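Long-range contacts in putative pectin lyase (Geobacillus virus E2, PDB 7CHU), which probably serves as a trimeric phage tailspike that recognises, and may cleave, surface polysaccharide of its thermophilic bacterial host through a pectate-lyase-like beta-helix: residues A[210-215]-A[238-243]; A[265-270]-A[304-309]. All blocks are in the same frame, centred on the assembly; numbering follows the deposited sequence.

Contact 1 of 2, residues A[210-215]-A[238-243]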
ATOM      1  N   HIS A 210       1.079 -25.904  11.481  1.00 17.13           N
ATOM      2  CA  HIS A 210       0.831 -24.617  10.842  1.00 13.74           C
ATOM      3  C   HIS A 210       1.581 -23.524  11.601  1.00 14.23           C
ATOM      4  O   HIS A 210       1.743 -23.599  12.824  1.00 15.07           O
ATOM      5  CB  HIS A 210      -0.663 -24.283  10.837  1.00 11.73           C
ATOM      6  CG  HIS A 210      -1.532 -25.278  10.129  1.00 15.96           C
ATOM      7  ND1 HIS A 210      -1.307 -25.693   8.826  1.00 13.23           N
ATOM      8  CD2 HIS A 210      -2.671 -25.892  10.528  1.00 13.95           C
ATOM      9  CE1 HIS A 210      -2.264 -26.531   8.470  1.00 15.79           C
ATOM     10  NE2 HIS A 210      -3.109 -26.659   9.479  1.00 16.54           N
ATOM     11  N   GLY A 211       2.060 -22.519  10.877  1.00 16.04           N
ATOM     12  CA  GLY A 211       2.706 -21.396  11.540  1.00 15.27           C
ATOM     13  C   GLY A 211       1.647 -20.550  12.207  1.00 13.44           C
ATOM     14  O   GLY A 211       1.665 -20.336  13.419  1.00 16.77           O
ATOM     15  N   LEU A 212       0.703 -20.079  11.404  1.00 12.67           N
ATOM     16  CA  LEU A 212      -0.428 -19.287  11.865  1.00 13.22           C
ATOM     17  C   LEU A 212      -1.682 -19.983  11.349  1.00 16.68           C
ATOM     18  O   LEU A 212      -1.844 -20.157  10.139  1.00 17.00           O
ATOM     19  CB  LEU A 212      -0.314 -17.845  11.353  1.00 15.06           C
ATOM     20  CG  LEU A 212      -1.452 -16.849  11.539  1.00 16.13           C
ATOM     21  CD1 LEU A 212      -1.640 -16.574  13.034  1.00 16.66           C
ATOM     22  CD2 LEU A 212      -1.145 -15.555  10.779  1.00 16.65           C
ATOM     23  N   TYR A 213      -2.523 -20.452  12.256  1.00 15.88           N
ATOM     24  CA  TYR A 213      -3.782 -21.098  11.897  1.00 12.81           C
ATOM     25  C   TYR A 213      -4.914 -20.117  12.148  1.00 12.14           C
ATOM     26  O   TYR A 213      -4.962 -19.469  13.207  1.00 14.46           O
ATOM     27  CB  TYR A 213      -3.998 -22.386  12.702  1.00 14.52           C
ATOM     28  CG  TYR A 213      -5.332 -23.051  12.408  1.00 17.27           C
ATOM     29  CD1 TYR A 213      -5.518 -23.802  11.244  1.00 16.31           C
ATOM     30  CD2 TYR A 213      -6.399 -22.910  13.269  1.00 18.04           C
ATOM     31  CE1 TYR A 213      -6.732 -24.388  10.968  1.00 17.12           C
ATOM     32  CE2 TYR A 213      -7.630 -23.495  12.995  1.00 17.16           C
ATOM     33  CZ  TYR A 213      -7.782 -24.232  11.845  1.00 19.10           C
ATOM     34  OH  TYR A 213      -8.995 -24.811  11.566  1.00 21.14           O
ATOM     35  N   ILE A 214      -5.810 -19.996  11.176  1.00 11.54           N
ATOM     36  CA  ILE A 214      -6.840 -18.961  11.170  1.00 13.81           C
ATOM     37  C   ILE A 214      -8.146 -19.626  10.753  1.00 13.71           C
ATOM     38  O   ILE A 214      -8.229 -20.202   9.667  1.00 12.80           O
ATOM     39  CB  ILE A 214      -6.479 -17.801  10.210  1.00 12.91           C
ATOM     40  CG1 ILE A 214      -5.216 -17.072  10.702  1.00 14.06           C
ATOM     41  CG2 ILE A 214      -7.632 -16.801  10.052  1.00 13.67           C
ATOM     42  CD1 ILE A 214      -4.699 -15.990   9.710  1.00 15.08           C
ATOM     43  N   GLU A 215      -9.162 -19.561  11.613  1.00 14.33           N
ATOM     44  CA  GLU A 215     -10.451 -20.184  11.329  1.00 13.23           C
ATOM     45  C   GLU A 215     -11.562 -19.215  11.687  1.00 12.96           C
ATOM     46  O   GLU A 215     -11.665 -18.796  12.840  1.00 12.54           O
ATOM     47  CB  GLU A 215     -10.633 -21.490  12.111  1.00 15.99           C
ATOM     48  CG  GLU A 215     -12.020 -22.090  11.886  1.00 17.64           C
ATOM     49  CD  GLU A 215     -12.263 -23.373  12.707  1.00 21.46           C
ATOM     50  OE1 GLU A 215     -13.432 -23.653  13.044  1.00 24.04           O
ATOM     51  OE2 GLU A 215     -11.287 -24.100  13.001  1.00 20.09           O
ATOM     52  N   HIS A 238       1.028 -25.747   6.789  1.00 15.03           N
ATOM     53  CA  HIS A 238       1.455 -24.636   5.942  1.00 12.89           C
ATOM     54  C   HIS A 238       1.834 -23.408   6.775  1.00 14.20           C
ATOM     55  O   HIS A 238       1.638 -23.361   7.995  1.00 12.08           O
ATOM     56  CB  HIS A 238       0.357 -24.320   4.911  1.00 14.06           C
ATOM     57  CG  HIS A 238      -0.038 -25.524   4.095  1.00 14.21           C
ATOM     58  ND1 HIS A 238       0.702 -25.962   3.021  1.00 15.49           N
ATOM     59  CD2 HIS A 238      -1.065 -26.404   4.224  1.00 15.71           C
ATOM     60  CE1 HIS A 238       0.141 -27.042   2.502  1.00 16.61           C
ATOM     61  NE2 HIS A 238      -0.934 -27.336   3.217  1.00 17.72           N
ATOM     62  N   GLY A 239       2.447 -22.424   6.106  1.00 13.91           N
ATOM     63  CA  GLY A 239       2.895 -21.235   6.814  1.00 13.63           C
ATOM     64  C   GLY A 239       1.755 -20.481   7.468  1.00 12.56           C
ATOM     65  O   GLY A 239       1.796 -20.177   8.663  1.00 14.52           O
ATOM     66  N   VAL A 240       0.718 -20.176   6.692  1.00 12.58           N
ATOM     67  CA  VAL A 240      -0.533 -19.591   7.178  1.00 11.97           C
ATOM     68  C   VAL A 240      -1.663 -20.417   6.586  1.00 14.34           C
ATOM     69  O   VAL A 240      -1.704 -20.620   5.370  1.00 16.90           O
ATOM     70  CB  VAL A 240      -0.695 -18.118   6.758  1.00 15.90           C
ATOM     71  CG1 VAL A 240      -2.030 -17.553   7.300  1.00 16.42           C
ATOM     72  CG2 VAL A 240       0.468 -17.290   7.251  1.00 17.26           C
ATOM     73  N   TYR A 241      -2.547 -20.930   7.430  1.00 13.98           N
ATOM     74  CA  TYR A 241      -3.674 -21.747   6.984  1.00 11.60           C
ATOM     75  C   TYR A 241      -4.956 -21.010   7.351  1.00 12.66           C
ATOM     76  O   TYR A 241      -5.213 -20.768   8.537  1.00 15.86           O
ATOM     77  CB  TYR A 241      -3.622 -23.130   7.629  1.00 12.54           C
ATOM     78  CG  TYR A 241      -4.519 -24.183   6.980  1.00 15.10           C
ATOM     79  CD1 TYR A 241      -5.888 -24.272   7.284  1.00 16.65           C
ATOM     80  CD2 TYR A 241      -3.996 -25.105   6.084  1.00 14.53           C
ATOM     81  CE1 TYR A 241      -6.709 -25.259   6.670  1.00 16.59           C
ATOM     82  CE2 TYR A 241      -4.806 -26.089   5.488  1.00 13.98           C
ATOM     83  CZ  TYR A 241      -6.146 -26.150   5.779  1.00 17.86           C
ATOM     84  OH  TYR A 241      -6.905 -27.124   5.179  1.00 19.32           O
ATOM     85  N   ILE A 242      -5.742 -20.634   6.349  1.00 12.47           N
ATOM     86  CA  ILE A 242      -6.954 -19.846   6.553  1.00 12.78           C
ATOM     87  C   ILE A 242      -8.144 -20.732   6.191  1.00 16.15           C
ATOM     88  O   ILE A 242      -8.325 -21.089   5.022  1.00 11.03           O
ATOM     89  CB  ILE A 242      -6.945 -18.558   5.711  1.00 15.43           C
ATOM     90  CG1 ILE A 242      -5.734 -17.689   6.110  1.00 13.15           C
ATOM     91  CG2 ILE A 242      -8.274 -17.827   5.901  1.00 13.12           C
ATOM     92  CD1 ILE A 242      -5.290 -16.599   5.069  1.00 14.74           C
ATOM     93  N   TYR A 243      -8.956 -21.083   7.196  1.00 10.48           N
ATOM     94  CA  TYR A 243     -10.074 -22.013   7.056  1.00 14.64           C
ATOM     95  C   TYR A 243     -11.399 -21.276   7.260  1.00 13.70           C
ATOM     96  O   TYR A 243     -11.495 -20.380   8.100  1.00 13.31           O
ATOM     97  CB  TYR A 243      -9.916 -23.141   8.097  1.00 14.40           C
ATOM     98  CG  TYR A 243     -10.912 -24.278   8.048  1.00 16.54           C
ATOM     99  CD1 TYR A 243     -11.377 -24.789   6.833  1.00 14.42           C
ATOM    100  CD2 TYR A 243     -11.351 -24.875   9.220  1.00 14.49           C
ATOM    101  CE1 TYR A 243     -12.289 -25.849   6.797  1.00 14.39           C
ATOM    102  CE2 TYR A 243     -12.254 -25.933   9.203  1.00 17.97           C
ATOM    103  CZ  TYR A 243     -12.720 -26.419   7.988  1.00 17.16           C
ATOM    104  OH  TYR A 243     -13.604 -27.478   7.961  1.00 19.26           O
TER
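His238 meets His210 through its backbone: His238 N donates to His210 ND1 at 3.1 Å, a bond that enters in the plane of the imidazole, and His238 O accepts from Gly211 N. The His238 ring turns to other partners, with ND1 bonded to Ser266 N and NE2 to Asn236 OD1. Gly239 O accepts from Leu212 N and, from outside the pair, from Asn227 ND2. At Val240 the strands proper begin. Its CG1, anti to the backbone N (chi1 -180°), touches Leu212 CD2 and lies 3.9 Å from Ile214 CD1. The pairing is that of a right-handed parallel beta-helix of the pectate-lyase-like kind: these two coils run in register, residue for residue from His210/His238 to Glu215/Tyr243, with Leu212, Ile214, Val240 and Ile242 turned to the interior. Tyr241 N bonds to Leu212 O, and Tyr241 O accepts from Ile214 N. On the outer face Tyr241 CB sits over the centre of the His210 ring, 3.7 Å from its centroid, while the two rings are inclined by 32°; Tyr241 OH reaches Asp271. Ile242 CG1 lies 4.1 Å from Ile214 CD1, the two side chains side by side against Leu253 and Phe255. Tyr243 N closes on Ile214 O at 2.7 Å. Its ring brings CD2 to 3.3 Å from Tyr213 OH, which donates to Glu215 OE2 at 2.8 Å; that oxygen also lies at the edge of the Tyr243 ring.

Contact 2 of 2, residues A[265-270]-A[304-309]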
ATOM      1  N   GLY A 265       5.533 -25.967   4.056  1.00 19.01           N
ATOM      2  CA  GLY A 265       4.312 -26.082   3.300  1.00 16.65           C
ATOM      3  C   GLY A 265       4.178 -24.913   2.356  1.00 14.76           C
ATOM      4  O   GLY A 265       5.145 -24.197   2.066  1.00 19.30           O
ATOM      5  N   SER A 266       2.956 -24.700   1.875  1.00 12.90           N
ATOM      6  CA  SER A 266       2.649 -23.449   1.188  1.00 12.83           C
ATOM      7  C   SER A 266       2.817 -22.254   2.130  1.00 12.86           C
ATOM      8  O   SER A 266       2.587 -22.360   3.334  1.00 15.12           O
ATOM      9  CB  SER A 266       1.225 -23.499   0.652  1.00 16.68           C
ATOM     10  OG  SER A 266       1.172 -24.334  -0.505  1.00 15.21           O
ATOM     11  N   HIS A 267       3.172 -21.084   1.575  1.00 15.49           N
ATOM     12  CA  HIS A 267       3.202 -19.896   2.422  1.00 15.26           C
ATOM     13  C   HIS A 267       1.814 -19.578   2.947  1.00 14.20           C
ATOM     14  O   HIS A 267       1.627 -19.326   4.144  1.00 12.49           O
ATOM     15  CB  HIS A 267       3.760 -18.686   1.674  1.00 12.01           C
ATOM     16  CG  HIS A 267       5.198 -18.834   1.296  1.00 16.15           C
ATOM     17  ND1 HIS A 267       6.192 -19.097   2.218  1.00 16.02           N
ATOM     18  CD2 HIS A 267       5.805 -18.787   0.085  1.00 13.81           C
ATOM     19  CE1 HIS A 267       7.353 -19.194   1.590  1.00 18.69           C
ATOM     20  NE2 HIS A 267       7.145 -19.015   0.297  1.00 17.30           N
ATOM     21  N   VAL A 268       0.836 -19.548   2.054  1.00 12.12           N
ATOM     22  CA  VAL A 268      -0.540 -19.201   2.376  1.00 13.03           C
ATOM     23  C   VAL A 268      -1.420 -20.276   1.764  1.00 16.15           C
ATOM     24  O   VAL A 268      -1.317 -20.543   0.563  1.00 12.97           O
ATOM     25  CB  VAL A 268      -0.923 -17.824   1.810  1.00 14.63           C
ATOM     26  CG1 VAL A 268      -2.424 -17.611   1.902  1.00 19.10           C
ATOM     27  CG2 VAL A 268      -0.159 -16.721   2.533  1.00 14.75           C
ATOM     28  N   TYR A 269      -2.268 -20.903   2.583  1.00 14.95           N
ATOM     29  CA  TYR A 269      -3.179 -21.946   2.120  1.00 12.91           C
ATOM     30  C   TYR A 269      -4.595 -21.567   2.544  1.00 13.34           C
ATOM     31  O   TYR A 269      -4.888 -21.530   3.742  1.00 13.04           O
ATOM     32  CB  TYR A 269      -2.778 -23.309   2.707  1.00 12.92           C
ATOM     33  CG  TYR A 269      -3.488 -24.472   2.076  1.00 13.66           C
ATOM     34  CD1 TYR A 269      -4.810 -24.747   2.402  1.00 15.28           C
ATOM     35  CD2 TYR A 269      -2.847 -25.283   1.133  1.00 14.96           C
ATOM     36  CE1 TYR A 269      -5.498 -25.817   1.837  1.00 15.84           C
ATOM     37  CE2 TYR A 269      -3.518 -26.364   0.549  1.00 18.95           C
ATOM     38  CZ  TYR A 269      -4.841 -26.629   0.917  1.00 20.51           C
ATOM     39  OH  TYR A 269      -5.536 -27.670   0.356  1.00 20.90           O
ATOM     40  N   PHE A 270      -5.456 -21.241   1.576  1.00 11.21           N
ATOM     41  CA  PHE A 270      -6.861 -20.975   1.844  1.00 13.54           C
ATOM     42  C   PHE A 270      -7.631 -22.281   1.697  1.00 19.15           C
ATOM     43  O   PHE A 270      -7.416 -23.031   0.741  1.00 15.04           O
ATOM     44  CB  PHE A 270      -7.450 -19.933   0.892  1.00 10.22           C
ATOM     45  CG  PHE A 270      -7.115 -18.511   1.248  1.00 14.12           C
ATOM     46  CD1 PHE A 270      -7.914 -17.777   2.114  1.00 13.33           C
ATOM     47  CD2 PHE A 270      -6.013 -17.905   0.697  1.00 13.32           C
ATOM     48  CE1 PHE A 270      -7.610 -16.454   2.428  1.00 15.14           C
ATOM     49  CE2 PHE A 270      -5.712 -16.571   0.969  1.00 16.18           C
ATOM     50  CZ  PHE A 270      -6.492 -15.844   1.833  1.00 15.37           C
ATOM     51  N   THR A 304       4.471 -27.542  -3.801  1.00 18.02           N
ATOM     52  CA  THR A 304       3.251 -26.941  -3.288  1.00 16.16           C
ATOM     53  C   THR A 304       3.255 -25.468  -3.685  1.00 16.67           C
ATOM     54  O   THR A 304       4.327 -24.860  -3.787  1.00 15.75           O
ATOM     55  CB  THR A 304       3.169 -27.117  -1.757  1.00 17.09           C
ATOM     56  OG1 THR A 304       1.865 -26.763  -1.273  1.00 20.40           O
ATOM     57  CG2 THR A 304       4.243 -26.295  -1.049  1.00 20.68           C
ATOM     58  N   PRO A 305       2.100 -24.881  -3.965  1.00 12.82           N
ATOM     59  CA  PRO A 305       2.099 -23.492  -4.429  1.00 15.64           C
ATOM     60  C   PRO A 305       2.505 -22.539  -3.318  1.00 15.23           C
ATOM     61  O   PRO A 305       2.378 -22.848  -2.127  1.00 16.11           O
ATOM     62  CB  PRO A 305       0.651 -23.264  -4.875  1.00 14.75           C
ATOM     63  CG  PRO A 305      -0.142 -24.268  -4.094  1.00 17.59           C
ATOM     64  CD  PRO A 305       0.752 -25.463  -3.940  1.00 15.61           C
ATOM     65  N   HIS A 306       3.068 -21.394  -3.726  1.00 14.69           N
ATOM     66  CA  HIS A 306       3.371 -20.345  -2.757  1.00 17.43           C
ATOM     67  C   HIS A 306       2.092 -19.848  -2.117  1.00 13.33           C
ATOM     68  O   HIS A 306       2.049 -19.626  -0.908  1.00 14.18           O
ATOM     69  CB  HIS A 306       4.127 -19.166  -3.399  1.00 12.38           C
ATOM     70  CG  HIS A 306       5.617 -19.356  -3.474  1.00 13.87           C
ATOM     71  ND1 HIS A 306       6.213 -20.596  -3.450  1.00 20.58           N
ATOM     72  CD2 HIS A 306       6.632 -18.456  -3.556  1.00 15.73           C
ATOM     73  CE1 HIS A 306       7.527 -20.456  -3.533  1.00 22.96           C
ATOM     74  NE2 HIS A 306       7.808 -19.166  -3.586  1.00 15.05           N
ATOM     75  N   MET A 307       1.030 -19.690  -2.907  1.00 13.40           N
ATOM     76  CA  MET A 307      -0.284 -19.347  -2.368  1.00 15.55           C
ATOM     77  C   MET A 307      -1.308 -20.292  -2.976  1.00 17.36           C
ATOM     78  O   MET A 307      -1.472 -20.309  -4.200  1.00 15.67           O
ATOM     79  CB  MET A 307      -0.654 -17.892  -2.683  1.00 13.91           C
ATOM     80  CG  MET A 307      -2.101 -17.553  -2.281  1.00 15.53           C
ATOM     81  SD  MET A 307      -2.581 -15.849  -2.624  0.74 19.22           S
ATOM     82  CE  MET A 307      -1.454 -14.969  -1.547  1.00 19.24           C
ATOM     83  N   TYR A 308      -2.007 -21.073  -2.140  1.00 15.60           N
ATOM     84  CA  TYR A 308      -3.169 -21.838  -2.599  1.00 13.48           C
ATOM     85  C   TYR A 308      -4.418 -21.038  -2.269  1.00 12.86           C
ATOM     86  O   TYR A 308      -4.719 -20.824  -1.094  1.00 13.87           O
ATOM     87  CB  TYR A 308      -3.253 -23.226  -1.959  1.00 13.36           C
ATOM     88  CG  TYR A 308      -4.521 -23.946  -2.340  1.00 17.56           C
ATOM     89  CD1 TYR A 308      -4.740 -24.349  -3.662  1.00 17.70           C
ATOM     90  CD2 TYR A 308      -5.512 -24.210  -1.396  1.00 16.24           C
ATOM     91  CE1 TYR A 308      -5.907 -24.996  -4.039  1.00 20.88           C
ATOM     92  CE2 TYR A 308      -6.684 -24.860  -1.758  1.00 18.04           C
ATOM     93  CZ  TYR A 308      -6.879 -25.253  -3.081  1.00 22.65           C
ATOM     94  OH  TYR A 308      -8.042 -25.900  -3.440  1.00 19.39           O
ATOM     95  N   LEU A 309      -5.124 -20.562  -3.289  1.00 14.37           N
ATOM     96  CA  LEU A 309      -6.219 -19.606  -3.102  1.00 12.74           C
ATOM     97  C   LEU A 309      -7.575 -20.254  -3.397  1.00 16.37           C
ATOM     98  O   LEU A 309      -8.196 -19.990  -4.423  1.00 15.54           O
ATOM     99  CB  LEU A 309      -5.970 -18.397  -3.986  1.00 16.75           C
ATOM    100  CG  LEU A 309      -6.908 -17.201  -3.942  1.00 17.71           C
ATOM    101  CD1 LEU A 309      -7.340 -16.990  -2.516  1.00 22.00           C
ATOM    102  CD2 LEU A 309      -6.201 -15.936  -4.514  1.00 16.64           C
TER
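Ser266 OG, held anti to its own carbonyl carbon (chi1 -75°), meets Thr304 OG1, which stands anti to the backbone N (chi1 -169°). The two hydroxyl oxygens are 2.6 Å apart, and Ser266 OG also donates to Pro305 O at 2.5 Å; the buried serine hydroxyl thus lies against the two residues just before His306. Next along, His267 and His306 form a T-shaped pair: the His267 ring turns its edge to the face of His306, planes at 81°, with His267 CD2 3.6 Å from His306 CG and offset toward the rim. His267 ND1 is bonded to Asn263 ND2 and His306 NE2 to Tyr322 O. Parallel strand bonding follows, from Val268 N to His306 O, Tyr308 N to Val268 O and, at 2.8 Å, Phe270 N to Tyr308 O. On the outer face Tyr308 CD2 lies over the centre of the Tyr269 ring, 3.4 Å from Tyr269 CZ, the two rings oblique to each other. Inward, Val268 and Met307 lie side by side, and Phe270 CD2 touches Leu309 CD1 at 3.6 Å. These two rungs of the beta-helix back onto strands 283-285 and 288-290, where Phe284 and Phe289 pack on Val268 and Met307, while strand 320-324 borders His306.

Both contacts belong to one parallel wall of the beta-helix, centres about 10 Å apart; strands 240-243 and 268-271 are direct neighbours, so 212-215, 240-243, 268-271 and 307-309 are matching strands of four consecutive coils. Both are largely buried; Tyr213, Glu215 and Tyr243 in contact 1 and Tyr269 and Tyr308 in contact 2 are partly exposed on the outer face, but Tyr241 is buried. Between them, Gly239 N probably bonds to Ser266 O, and Tyr269 lies between Tyr241 and Tyr308 in a run of outer rings. Before the strands, contact 1 uses an imidazole nitrogen accepting a backbone N-H, contact 2 paired hydroxyls and a T-shaped histidine pair. Inside, aliphatic branches dominate contact 1, while contact 2 adds phenylalanine and methionine.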